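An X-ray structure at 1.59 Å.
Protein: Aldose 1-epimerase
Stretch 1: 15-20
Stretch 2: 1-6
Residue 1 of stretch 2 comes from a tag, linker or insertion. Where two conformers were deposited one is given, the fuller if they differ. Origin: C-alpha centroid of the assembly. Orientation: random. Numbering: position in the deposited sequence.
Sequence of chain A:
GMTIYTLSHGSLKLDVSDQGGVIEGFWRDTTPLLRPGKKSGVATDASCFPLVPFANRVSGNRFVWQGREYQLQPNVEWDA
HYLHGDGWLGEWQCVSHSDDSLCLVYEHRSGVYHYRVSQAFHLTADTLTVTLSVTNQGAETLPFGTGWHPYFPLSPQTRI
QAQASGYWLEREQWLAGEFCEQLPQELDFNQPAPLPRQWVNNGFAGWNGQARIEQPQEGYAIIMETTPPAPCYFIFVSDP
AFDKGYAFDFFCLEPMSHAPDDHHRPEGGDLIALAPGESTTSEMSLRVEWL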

# COMPACT_ATOMS: atom_id res chain seq x y z
N ASP A 15 -14.24 1.25 8.54
CA ASP A 15 -13.65 1.46 9.88
C ASP A 15 -12.16 1.79 9.72
O ASP A 15 -11.47 1.13 8.93
CB ASP A 15 -13.76 0.18 10.71
CG ASP A 15 -15.15 -0.05 11.30
OD1 ASP A 15 -16.08 0.80 11.11
OD2 ASP A 15 -15.32 -1.07 12.03
N VAL A 16 -11.67 2.78 10.47
CA VAL A 16 -10.28 3.24 10.40
C VAL A 16 -9.74 3.38 11.81
O VAL A 16 -10.45 3.87 12.68
CB VAL A 16 -10.13 4.62 9.71
CG1 VAL A 16 -8.67 5.08 9.68
CG2 VAL A 16 -10.74 4.60 8.30
N SER A 17 -8.50 2.94 12.03
CA SER A 17 -7.87 3.05 13.33
C SER A 17 -6.79 4.10 13.34
O SER A 17 -6.05 4.22 12.35
CB SER A 17 -7.22 1.70 13.70
OG SER A 17 -6.45 1.80 14.86
N ASP A 18 -6.63 4.77 14.48
CA ASP A 18 -5.49 5.68 14.67
C ASP A 18 -4.16 4.94 14.84
O ASP A 18 -3.11 5.58 14.86
CB ASP A 18 -5.68 6.67 15.81
CG ASP A 18 -5.92 6.01 17.20
OD1 ASP A 18 -5.91 4.77 17.33
OD2 ASP A 18 -6.17 6.80 18.15
N GLN A 19 -4.19 3.62 15.04
CA GLN A 19 -2.97 2.83 15.17
C GLN A 19 -2.50 2.53 13.75
O GLN A 19 -3.06 1.66 13.04
CB GLN A 19 -3.22 1.51 15.91
CG GLN A 19 -3.80 1.71 17.26
CD GLN A 19 -2.93 2.53 18.20
OE1 GLN A 19 -1.86 2.07 18.60
NE2 GLN A 19 -3.40 3.72 18.59
N GLY A 20 -1.51 3.29 13.29
CA GLY A 20 -0.99 3.10 11.95
C GLY A 20 -1.76 3.78 10.82
O GLY A 20 -1.44 3.62 9.66
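Stretch 2 (1-6) GMTIYT

The most unusual feature of this contact is the way a side chain takes over where the sheet pairing ends: Asp 18, just past the strand of stretch 1, receives the backbone N of Thr 3 on its OD1 at 2.9 Å, while its own backbone N donates to Thr 3 O at 3.1 Å. A carboxylate thus stands in for a peptide carbonyl. Its CA-to-CB bond points toward stretch 2, and with chi1 in the p well and chi2 near 0° its OD2 lies 3.0 Å from Thr 3 OG1. Bound to this same OD2 is a water, 3.0 Å away, which donates to it and also lies 2.6 Å from Tyr 5 OH.

Beyond this junction, stretch 2 runs antiparallel to stretch 1. Residues 4-6 and 15-17 are extended strands whose N-to-C directions differ by 153°, their axes approaching to 4.5 Å. The central pair is Val 16 with Tyr 5, CA to CA 5.2 Å, joined by two backbone hydrogen bonds: Tyr 5 N to Val 16 O at 2.8 Å, almost linear at 176°, and Val 16 N to Tyr 5 O at 2.9 Å. The flanking pairs, Asp 15 with Thr 6 and Ser 17 with Ile 4, are non-hydrogen-bonded and closer, each with CA atoms 4.5 Å apart. Here CA-H...O contacts supplement the pairing: Ile 4 CA lies 3.3 Å from Val 16 O, and Asp 15 CA lies 3.4 Å from Tyr 5 O.

Val 16 and Tyr 5 share one face of the sheet. Both are beta-branched or aromatic residues, types well suited to extended backbone, and the Tyr 5 ring has its edge near Asp 18, with CE2 4.3 Å from Asp 18 CB. On the other face, Thr 6 OG1 donates to Asp 15 OD1 at 2.8 Å, a short polar link that gives the buried carboxylate a partner. Nearby, Ile 4 packs its aliphatic side chain against small or slender neighbors, with CD1 3.7 Å from Ser 17 CB and CG2 4.0 Å from Asp 15 CB.

After Ser 17 the chain turns, and Ser 17 OG accepts Gln 19 N at 2.9 Å. Gln 19 NE2 donates to Asp 18 OD1 at 3.0 Å, helping to hold the carboxylate that binds Thr 3. Gln 19 CG lies 4.2 Å from Met 2 CG, part of a selenomethionine whose CA-to-CB bond points sideways. Gly 20, with positive phi, makes no contact; Gly 1 comes from an expression tag.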

# COMPACT_ATOMS: atom_id res chain seq x y z
N GLY A 1 -4.88 6.25 23.60
CA GLY A 1 -5.31 4.85 23.35
C GLY A 1 -5.86 4.63 21.95
O GLY A 1 -5.90 5.57 21.13
N MSE A 2 -6.29 3.39 21.69
CA MSE A 2 -6.73 2.96 20.37
C MSE A 2 -8.10 3.58 20.12
O MSE A 2 -8.96 3.68 21.02
CB MSE A 2 -6.77 1.46 20.34
CG MSE A 2 -7.49 0.93 19.20
SE MSE A 2 -6.84 -0.84 19.01
CE MSE A 2 -8.55 -1.62 18.87
N THR A 3 -8.28 4.10 18.92
CA THR A 3 -9.58 4.61 18.51
C THR A 3 -9.93 4.05 17.15
O THR A 3 -9.09 4.09 16.22
CB THR A 3 -9.56 6.11 18.42
OG1 THR A 3 -8.86 6.67 19.56
CG2 THR A 3 -11.00 6.65 18.31
N ILE A 4 -11.19 3.63 17.00
CA ILE A 4 -11.72 3.22 15.71
C ILE A 4 -12.86 4.18 15.29
O ILE A 4 -13.84 4.40 16.03
CB ILE A 4 -12.31 1.81 15.73
CG1 ILE A 4 -11.34 0.74 16.29
CG2 ILE A 4 -12.78 1.43 14.33
CD1 ILE A 4 -10.18 0.55 15.57
N TYR A 5 -12.71 4.71 14.09
CA TYR A 5 -13.62 5.69 13.50
C TYR A 5 -14.40 5.02 12.39
O TYR A 5 -13.81 4.37 11.54
CB TYR A 5 -12.81 6.87 12.87
CG TYR A 5 -11.88 7.54 13.86
CD1 TYR A 5 -12.36 8.53 14.68
CD2 TYR A 5 -10.55 7.16 13.99
CE1 TYR A 5 -11.54 9.13 15.63
CE2 TYR A 5 -9.71 7.81 14.92
CZ TYR A 5 -10.26 8.76 15.75
OH TYR A 5 -9.48 9.41 16.70
N THR A 6 -15.72 5.18 12.38
CA THR A 6 -16.57 4.56 11.37
C THR A 6 -17.14 5.65 10.46
O THR A 6 -17.58 6.68 10.96
CB THR A 6 -17.68 3.80 12.00
OG1 THR A 6 -17.09 2.75 12.77
CG2 THR A 6 -18.65 3.21 10.93
O HOH W 1 -6.87 9.56 17.07